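Local coordinates for protein pyruvate formate-lyase 2 (PDB 2F3O) that is a glycyl radical enzyme of undetermined function, resembling pyruvate formate-lyase and glycerol dehydratase and probably having lyase activity, at residues L385-S390 with K703-I708; G392-A397 with Q724-K729. All blocks are in the same frame, centred on the assembly; numbering follows the deposited sequence.

Contact 1 is helix against helix, and contact 2 is loop and strand against strand. Their centres lie about 10 Å apart. Helix 379-390 leads into strand 396-400, and helix 704-717 leads into strand 722-728, so each half of contact 1 is joined to its half of contact 2. Both contacts bring the pyruvate formate lyase-like part of the sequence against the glycine radical part. I389 links them: I389 CG2 lies 3.5 Å from F725 CB. A388 O probably accepts a hydrogen bond from C393 N (3.3 Å), part of the Schellman motif that ends the helix. A bound glycerol lies about 11 Å from the side chain of Q724.

Contact 1: residues L385-S390 with K703-I708; sequences LAEAIS and KGDAVI
I708 lies against A386, I389 and S390, and D705 faces E387 and S390. The I708 branches divide the work. I708 CG2 sits 3.9 Å from A386 CB, while I708 CD1 reaches I389 CG2 at 3.7 Å. In I389, CG2 stands anti to the backbone N, beside the carbonyl carbon, and this is the branch that meets I708. CD1 of I708 also lies near the CA of S390. S390 CB packs on the carbonyl of G704, 3.3 Å from G704 O. The S390 hydroxyl stays with its own helix. S390 OG lies 2.8 Å from A386 O and 3.1 Å from E387 O, and its one proton is not assigned between them. The D705 and E387 side chains cross obliquely, with D705 OD2 3.4 Å from E387 CG. The two acids have nearly matching planes, 19° apart, and E387 OE2 is 3.9 Å from D705 OD2. If both are charged they would repel mildly, an effect solvent probably weakens, since D705 is exposed. The helix segments pass 8.4 Å apart at 111°. L700 of helix 697-700 touches S390 and I708. On the sheet side, I389 rests on L396, L398 and F725, and I708 on I727, so both helices pack on the sheet containing strands 396-400 and 722-728.

Contact 2: residues G392-A397 with Q724-K729; sequences GCNNLA and QFNILK
Two neighbouring strands of a mixed five-stranded sheet, 396-400 and 722-728, run antiparallel here, and the loop before the first meets the end of the second. N394 joins them with its side chain. N394 OD1 accepts from I727 N at 3.0 Å, a nearly straight bond (168°). N394 ND2 gives to I727 O at 3.2 Å, from above that carbonyl's plane. One amide thus grips both backbone polar atoms of I727 in the approach to strand 396-400. N394 ND2 also bonds to L747 O, which further fixes the buried amide. The N726 side chain crosses N394 at about a right angle, with N726 OD1 3.5 Å from N394 CG. That oxygen accepts from R749 N. Beyond N394, G392 CA packs 3.8 Å from I727 CB. At the other end, Q724 CB lies 3.8 Å from L396 O. Q724 NE2 bonds to T692 OG1 and Q724 OE1 to R749 NE. G392 has positive phi and is the C-prime residue of a Schellman motif ending helix 379-390. The antiparallel pair is consistent with a seam between the two parallel halves of the ten-stranded barrel known in the pyruvate formate-lyase family.

Contact 1: residues L385-S390 with K703-I708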
loop_
_atom_site.group_PDB
_atom_site.type_symbol
_atom_site.label_atom_id
_atom_site.label_comp_id
_atom_site.label_asym_id
_atom_site.label_seq_id
_atom_site.Cartn_x
_atom_site.Cartn_y
_atom_site.Cartn_z
ATOM N N LEU A 385 -46.903 16.812 -9.169
ATOM C CA LEU A 385 -46.016 17.555 -8.294
ATOM C C LEU A 385 -46.460 18.992 -8.223
ATOM O O LEU A 385 -46.478 19.589 -7.150
ATOM C CB LEU A 385 -44.606 17.557 -8.854
ATOM C CG LEU A 385 -43.649 16.436 -8.501
ATOM C CD1 LEU A 385 -42.542 16.427 -9.542
ATOM C CD2 LEU A 385 -43.101 16.645 -7.093
ATOM N N ALA A 386 -46.799 19.547 -9.385
ATOM C CA ALA A 386 -47.191 20.953 -9.483
ATOM C C ALA A 386 -48.504 21.234 -8.737
ATOM O O ALA A 386 -48.661 22.307 -8.145
ATOM C CB ALA A 386 -47.278 21.399 -10.948
ATOM N N GLU A 387 -49.414 20.255 -8.744
ATOM C CA GLU A 387 -50.693 20.361 -8.036
ATOM C C GLU A 387 -50.502 20.428 -6.534
ATOM O O GLU A 387 -51.172 21.208 -5.861
ATOM C CB GLU A 387 -51.619 19.189 -8.374
ATOM C CG GLU A 387 -52.201 19.253 -9.763
ATOM C CD GLU A 387 -52.500 17.887 -10.334
ATOM O OE1 GLU A 387 -52.802 16.969 -9.542
ATOM O OE2 GLU A 387 -52.424 17.724 -11.575
ATOM N N ALA A 388 -49.588 19.612 -6.016
ATOM C CA ALA A 388 -49.350 19.566 -4.584
ATOM C C ALA A 388 -48.732 20.870 -4.124
ATOM O O ALA A 388 -49.179 21.457 -3.147
ATOM C CB ALA A 388 -48.456 18.404 -4.235
ATOM N N ILE A 389 -47.733 21.332 -4.867
ATOM C CA ILE A 389 -46.997 22.544 -4.525
ATOM C C ILE A 389 -47.883 23.774 -4.571
ATOM O O ILE A 389 -47.935 24.519 -3.596
ATOM C CB ILE A 389 -45.767 22.731 -5.435
ATOM C CG1 ILE A 389 -44.724 21.650 -5.143
ATOM C CG2 ILE A 389 -45.136 24.058 -5.197
ATOM C CD1 ILE A 389 -43.461 21.769 -5.977
ATOM N N SER A 390 -48.615 23.938 -5.677
ATOM C CA SER A 390 -49.556 25.060 -5.868
ATOM C C SER A 390 -50.682 25.144 -4.835
ATOM O O SER A 390 -51.075 26.241 -4.429
ATOM C CB SER A 390 -50.179 25.020 -7.256
ATOM O OG SER A 390 -50.895 23.819 -7.441
ATOM N N LYS A 703 -54.901 29.764 -12.184
ATOM C CA LYS A 703 -53.944 28.900 -12.875
ATOM C C LYS A 703 -52.787 28.555 -11.928
ATOM O O LYS A 703 -51.626 28.880 -12.196
ATOM C CB LYS A 703 -53.434 29.587 -14.154
ATOM C CG LYS A 703 -53.383 31.123 -14.044
ATOM C CD LYS A 703 -52.185 31.732 -14.777
ATOM C CE LYS A 703 -51.806 33.093 -14.175
ATOM N NZ LYS A 703 -50.441 33.529 -14.595
ATOM N N GLY A 704 -53.123 27.912 -10.809
ATOM C CA GLY A 704 -52.142 27.499 -9.812
ATOM C C GLY A 704 -51.194 26.455 -10.365
ATOM O O GLY A 704 -49.980 26.566 -10.206
ATOM N N ASP A 705 -51.772 25.451 -11.025
ATOM C CA ASP A 705 -51.037 24.397 -11.708
ATOM C C ASP A 705 -50.076 24.953 -12.736
ATOM O O ASP A 705 -48.863 24.912 -12.544
ATOM C CB ASP A 705 -52.010 23.460 -12.423
ATOM C CG ASP A 705 -52.702 22.516 -11.480
ATOM O OD1 ASP A 705 -52.635 22.756 -10.257
ATOM O OD2 ASP A 705 -53.311 21.539 -11.960
ATOM N N ALA A 706 -50.647 25.478 -13.815
ATOM C CA ALA A 706 -49.908 25.897 -15.003
ATOM C C ALA A 706 -48.656 26.716 -14.702
ATOM O O ALA A 706 -47.591 26.445 -15.257
ATOM C CB ALA A 706 -50.837 26.663 -15.964
ATOM N N VAL A 707 -48.779 27.677 -13.790
ATOM C CA VAL A 707 -47.695 28.620 -13.561
ATOM C C VAL A 707 -46.580 28.021 -12.708
ATOM O O VAL A 707 -45.439 28.494 -12.752
ATOM C CB VAL A 707 -48.208 29.991 -12.996
ATOM C CG1 VAL A 707 -48.253 29.997 -11.478
ATOM C CG2 VAL A 707 -47.351 31.158 -13.522
ATOM N N ILE A 708 -46.894 26.959 -11.969
ATOM C CA ILE A 708 -45.886 26.311 -11.123
ATOM C C ILE A 708 -45.125 25.218 -11.864
ATOM O O ILE A 708 -43.902 25.123 -11.745
ATOM C CB ILE A 708 -46.444 25.905 -9.736
ATOM C CG1 ILE A 708 -46.107 27.028 -8.759
ATOM C CG2 ILE A 708 -45.880 24.569 -9.242
ATOM C CD1 ILE A 708 -46.402 26.735 -7.357
#

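Contact 2: residues G392-A397 with Q724-K729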
loop_
_atom_site.group_PDB
_atom_site.type_symbol
_atom_site.label_atom_id
_atom_site.label_comp_id
_atom_site.label_asym_id
_atom_site.label_seq_id
_atom_site.Cartn_x
_atom_site.Cartn_y
_atom_site.Cartn_z
ATOM N N GLY A 392 -50.316 24.647 -1.874
ATOM C CA GLY A 392 -49.699 25.058 -0.621
ATOM C C GLY A 392 -49.187 23.998 0.333
ATOM O O GLY A 392 -49.113 24.252 1.534
ATOM N N CYS A 393 -48.823 22.828 -0.185
ATOM C CA CYS A 393 -48.319 21.742 0.659
ATOM C C CYS A 393 -47.024 22.077 1.375
ATOM O O CYS A 393 -46.835 21.652 2.518
ATOM C CB CYS A 393 -48.163 20.446 -0.130
ATOM S SG CYS A 393 -46.773 20.470 -1.261
ATOM N N ASN A 394 -46.151 22.825 0.695
ATOM C CA ASN A 394 -44.974 23.433 1.297
ATOM C C ASN A 394 -44.062 22.466 2.037
ATOM O O ASN A 394 -43.560 22.786 3.117
ATOM C CB ASN A 394 -45.397 24.571 2.234
ATOM C CG ASN A 394 -45.944 25.770 1.485
ATOM O OD1 ASN A 394 -46.038 25.758 0.248
ATOM N ND2 ASN A 394 -46.303 26.820 2.229
ATOM N N ASN A 395 -43.865 21.284 1.460
ATOM C CA ASN A 395 -43.127 20.208 2.115
ATOM C C ASN A 395 -42.370 19.300 1.140
ATOM O O ASN A 395 -42.077 18.138 1.447
ATOM C CB ASN A 395 -44.038 19.404 3.053
ATOM C CG ASN A 395 -45.172 18.641 2.327
ATOM O OD1 ASN A 395 -45.856 17.833 2.944
ATOM N ND2 ASN A 395 -45.373 18.891 1.047
ATOM N N LEU A 396 -42.083 19.848 -0.039
ATOM C CA LEU A 396 -41.383 19.150 -1.112
ATOM C C LEU A 396 -40.099 19.875 -1.432
ATOM O O LEU A 396 -40.007 21.080 -1.247
ATOM C CB LEU A 396 -42.234 19.145 -2.379
ATOM C CG LEU A 396 -42.915 17.859 -2.833
ATOM C CD1 LEU A 396 -43.415 17.091 -1.654
ATOM C CD2 LEU A 396 -44.056 18.165 -3.793
ATOM N N ALA A 397 -39.100 19.147 -1.914
ATOM C CA ALA A 397 -37.940 19.795 -2.511
ATOM C C ALA A 397 -37.653 19.101 -3.814
ATOM O O ALA A 397 -37.805 17.882 -3.921
ATOM C CB ALA A 397 -36.758 19.715 -1.619
ATOM N N GLN A 724 -37.122 24.784 -4.217
ATOM C CA GLN A 724 -38.261 24.476 -3.370
ATOM C C GLN A 724 -39.188 25.674 -3.277
ATOM O O GLN A 724 -38.758 26.831 -3.336
ATOM C CB GLN A 724 -37.812 24.045 -1.980
ATOM C CG GLN A 724 -37.038 25.102 -1.256
ATOM C CD GLN A 724 -36.707 24.704 0.138
ATOM O OE1 GLN A 724 -36.788 23.529 0.505
ATOM N NE2 GLN A 724 -36.325 25.680 0.945
ATOM N N PHE A 725 -40.474 25.388 -3.121
ATOM C CA PHE A 725 -41.484 26.426 -3.172
ATOM C C PHE A 725 -42.286 26.631 -1.905
ATOM O O PHE A 725 -42.567 25.701 -1.158
ATOM C CB PHE A 725 -42.463 26.105 -4.272
ATOM C CG PHE A 725 -41.883 26.188 -5.649
ATOM C CD1 PHE A 725 -41.682 25.032 -6.401
ATOM C CD2 PHE A 725 -41.561 27.426 -6.206
ATOM C CE1 PHE A 725 -41.168 25.105 -7.681
ATOM C CE2 PHE A 725 -41.037 27.512 -7.481
ATOM C CZ PHE A 725 -40.844 26.350 -8.227
ATOM N N ASN A 726 -42.680 27.876 -1.696
ATOM C CA ASN A 726 -43.614 28.235 -0.645
ATOM C C ASN A 726 -44.814 28.967 -1.213
ATOM O O ASN A 726 -44.663 29.938 -1.957
ATOM C CB ASN A 726 -42.938 29.140 0.372
ATOM C CG ASN A 726 -42.362 28.375 1.520
ATOM O OD1 ASN A 726 -42.859 27.302 1.883
ATOM N ND2 ASN A 726 -41.307 28.916 2.110
ATOM N N ILE A 727 -46.003 28.497 -0.860
ATOM C CA ILE A 727 -47.227 29.222 -1.178
ATOM C C ILE A 727 -47.772 29.777 0.134
ATOM O O ILE A 727 -48.244 29.046 1.002
ATOM C CB ILE A 727 -48.254 28.342 -1.895
ATOM C CG1 ILE A 727 -47.639 27.703 -3.144
ATOM C CG2 ILE A 727 -49.448 29.148 -2.278
ATOM C CD1 ILE A 727 -47.013 28.667 -4.109
ATOM N N LEU A 728 -47.651 31.083 0.294
ATOM C CA LEU A 728 -47.914 31.708 1.567
ATOM C C LEU A 728 -48.936 32.837 1.465
ATOM O O LEU A 728 -48.877 33.677 0.549
ATOM C CB LEU A 728 -46.616 32.265 2.129
ATOM C CG LEU A 728 -45.483 31.252 2.252
ATOM C CD1 LEU A 728 -44.174 31.946 2.613
ATOM C CD2 LEU A 728 -45.874 30.168 3.256
ATOM N N LYS A 729 -49.863 32.852 2.425
ATOM C CA LYS A 729 -50.863 33.901 2.558
ATOM C C LYS A 729 -50.400 34.757 3.716
ATOM O O LYS A 729 -50.384 34.304 4.852
ATOM C CB LYS A 729 -52.233 33.277 2.831
ATOM C CG LYS A 729 -52.449 32.008 2.008
ATOM C CD LYS A 729 -53.876 31.516 1.987
ATOM C CE LYS A 729 -54.032 30.448 0.901
ATOM N NZ LYS A 729 -55.333 29.720 0.974
#